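Local coordinates for protein GCN5-related N-acetyltransferase (Anabaena variabilis, PDB 2OZG) that binds coenzyme A and probably transfers acetyl groups as a GNAT-family N-acetyltransferase, perhaps acting on aminoglycosides, at residues Ile26-Phe31 with Ala84-Pro89. Numbering follows the deposited sequence.
Sequences ILEQCF and AVGIAP. With COA (coenzyme A), chain C.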
# COMPACT_ATOMS: atom_id res chain seq x y z
N ILE A 26 -23.46 26.13 -5.53
CA ILE A 26 -23.85 25.11 -4.58
C ILE A 26 -23.47 23.75 -5.13
O ILE A 26 -22.93 22.89 -4.39
CB ILE A 26 -25.38 25.11 -4.30
CG1 ILE A 26 -25.73 26.33 -3.48
CG2 ILE A 26 -25.78 23.87 -3.57
CD1 ILE A 26 -27.21 26.55 -3.37
N LEU A 27 -23.71 23.54 -6.43
CA LEU A 27 -23.34 22.26 -7.08
C LEU A 27 -21.83 22.02 -7.05
O LEU A 27 -21.40 20.92 -6.77
CB LEU A 27 -23.92 22.19 -8.50
CG LEU A 27 -25.46 22.16 -8.57
CD1 LEU A 27 -25.91 21.73 -9.98
CD2 LEU A 27 -26.18 21.26 -7.51
N GLU A 28 -21.02 23.05 -7.31
CA GLU A 28 -19.56 22.90 -7.18
C GLU A 28 -19.11 22.44 -5.79
O GLU A 28 -18.19 21.60 -5.63
CB GLU A 28 -18.85 24.19 -7.47
CG GLU A 28 -18.82 24.51 -8.88
CD GLU A 28 -17.98 25.73 -9.22
OE1 GLU A 28 -17.20 26.22 -8.34
OE2 GLU A 28 -18.11 26.17 -10.40
N GLN A 29 -19.74 23.01 -4.79
CA GLN A 29 -19.43 22.66 -3.43
C GLN A 29 -19.88 21.24 -3.13
O GLN A 29 -19.11 20.44 -2.65
CB GLN A 29 -20.06 23.66 -2.46
CG GLN A 29 -19.91 23.32 -1.00
CD GLN A 29 -20.25 24.54 -0.14
OE1 GLN A 29 -20.76 25.53 -0.65
NE2 GLN A 29 -19.95 24.49 1.14
N CYS A 30 -21.14 20.95 -3.41
CA CYS A 30 -21.68 19.63 -3.15
C CYS A 30 -20.89 18.49 -3.77
O CYS A 30 -20.61 17.51 -3.09
CB CYS A 30 -23.12 19.55 -3.64
SG CYS A 30 -24.27 20.47 -2.66
N PHE A 31 -20.54 18.63 -5.03
CA PHE A 31 -19.84 17.59 -5.74
C PHE A 31 -18.35 17.70 -5.80
O PHE A 31 -17.72 16.96 -6.50
CB PHE A 31 -20.49 17.49 -7.12
CG PHE A 31 -21.90 17.08 -7.00
CD1 PHE A 31 -22.20 15.79 -6.60
CD2 PHE A 31 -22.91 17.98 -7.14
CE1 PHE A 31 -23.47 15.41 -6.41
CE2 PHE A 31 -24.20 17.60 -6.94
CZ PHE A 31 -24.48 16.32 -6.57
N ALA A 84 -27.42 15.68 -10.30
CA ALA A 84 -26.85 16.76 -9.49
C ALA A 84 -27.73 17.28 -8.34
O ALA A 84 -27.99 18.47 -8.24
CB ALA A 84 -26.43 17.90 -10.39
N VAL A 85 -28.19 16.37 -7.48
CA VAL A 85 -28.98 16.78 -6.35
C VAL A 85 -28.04 17.31 -5.29
O VAL A 85 -27.16 16.59 -4.83
CB VAL A 85 -29.75 15.58 -5.74
CG1 VAL A 85 -30.52 16.03 -4.52
CG2 VAL A 85 -30.68 14.98 -6.76
N GLY A 86 -28.21 18.56 -4.92
CA GLY A 86 -27.38 19.16 -3.90
C GLY A 86 -28.10 20.18 -3.06
O GLY A 86 -28.85 21.02 -3.58
N ILE A 87 -27.87 20.11 -1.75
CA ILE A 87 -28.35 21.09 -0.77
C ILE A 87 -27.11 21.69 -0.13
O ILE A 87 -26.28 20.97 0.34
CB ILE A 87 -29.19 20.42 0.33
CG1 ILE A 87 -30.32 19.61 -0.28
CG2 ILE A 87 -29.75 21.42 1.31
CD1 ILE A 87 -31.42 20.48 -1.02
N ALA A 88 -27.01 23.01 -0.10
CA ALA A 88 -25.87 23.69 0.50
C ALA A 88 -25.78 23.23 1.94
O ALA A 88 -26.78 23.10 2.65
CB ALA A 88 -26.08 25.22 0.40
N PRO A 89 -24.57 23.04 2.42
CA PRO A 89 -24.46 22.34 3.69
C PRO A 89 -25.15 23.03 4.84
O PRO A 89 -25.68 22.36 5.71
CB PRO A 89 -22.96 22.18 3.89
CG PRO A 89 -22.38 23.32 3.13
CD PRO A 89 -23.27 23.47 1.90
N1A COA C . -26.75 9.78 4.32
C2A COA C . -27.87 9.09 4.59
N3A COA C . -29.09 9.67 4.63
C4A COA C . -29.19 11.00 4.41
C5A COA C . -28.06 11.77 4.14
C6A COA C . -26.81 11.11 4.10
N6A COA C . -25.65 11.75 3.84
N7A COA C . -28.50 13.04 3.97
C8A COA C . -29.84 13.06 4.14
N9A COA C . -30.26 11.81 4.40
C1B COA C . -31.63 11.29 4.65
C2B COA C . -32.09 11.58 6.08
O2B COA C . -31.66 10.57 7.02
C3B COA C . -33.60 11.71 5.92
O3B COA C . -34.30 10.51 6.27
P3B COA C . -35.02 10.37 7.74
O7A COA C . -36.28 11.20 7.60
O8A COA C . -35.18 8.87 7.90
O9A COA C . -34.05 11.00 8.73
C4B COA C . -33.85 12.07 4.46
O4B COA C . -32.61 11.87 3.77
C5B COA C . -34.32 13.52 4.29
O5B COA C . -33.27 14.40 4.71
P1A COA C . -33.12 15.93 4.17
O1A COA C . -34.22 16.24 3.18
O2A COA C . -32.96 16.83 5.40
O3A COA C . -31.66 15.87 3.43
P2A COA C . -30.60 17.11 3.34
O4A COA C . -31.43 18.36 3.04
O5A COA C . -29.76 17.10 4.61
O6A COA C . -29.67 16.67 2.03
CBP COA C . -27.55 16.09 0.70
CCP COA C . -28.22 16.80 1.90
CDP COA C . -28.56 16.13 -0.43
CEP COA C . -27.43 14.62 1.10
CAP COA C . -26.19 16.85 0.34
OAP COA C . -26.31 17.73 -0.82
C9P COA C . -24.82 16.14 0.19
O9P COA C . -24.06 15.80 1.25
N8P COA C . -24.22 15.89 -0.99
C7P COA C . -24.56 16.04 -2.41
C6P COA C . -24.42 14.61 -2.90
C5P COA C . -25.79 13.94 -3.02
O5P COA C . -26.61 14.01 -2.11
N4P COA C . -26.04 13.27 -4.16
C3P COA C . -27.26 12.54 -4.48
C2P COA C . -27.09 12.08 -5.91
S1P COA C . -27.16 13.51 -7.07
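Ile87 O is held by a hydrogen bond from Arg92 NE and a weak one from the coenzyme hydroxyl OAP; Cys30 SG lies 3.6 Å from Ile87 O as a plain contact. That same OAP takes a nearly straight hydrogen bond from Ile87 N (3.0 Å, 177°). Cys30 reaches this spot because its SG is turned beside its own backbone N (chi1 -71°), which lays the sulfur over Gly86, 3.6 Å from Gly86 CA. This is the GNAT fold's coenzyme A cleft: helix 26-30 crosses strand 84-87 almost at right angles (93°), and the strand's end receives the pantetheine arm. Phe31, just past the helix, sets its ring obliquely against both strand and coenzyme, with CZ 3.2 Å from Val85 O, CE2 against Ala84, and CE1 3.7 Å from C6P of the coenzyme. With a small residue such as alanine here, C6P and the Ala84-Val85 backbone would probably lose the ring they share, and a gap would open. One helical turn earlier, Leu27 sets CD2 3.4 Å from Ala84 O and CD1 on Ala84 CB, while Ile26 packs CG2 and CG1 against Ala88. Toward Pro89, where the strand has ended, the extended Gln29 lays its amide against the proline, NE2 lying 3.4 Å from Pro89 CG; that nitrogen is hydrogen-bonded to Tyr204 of the second subunit, which also packs on the proline.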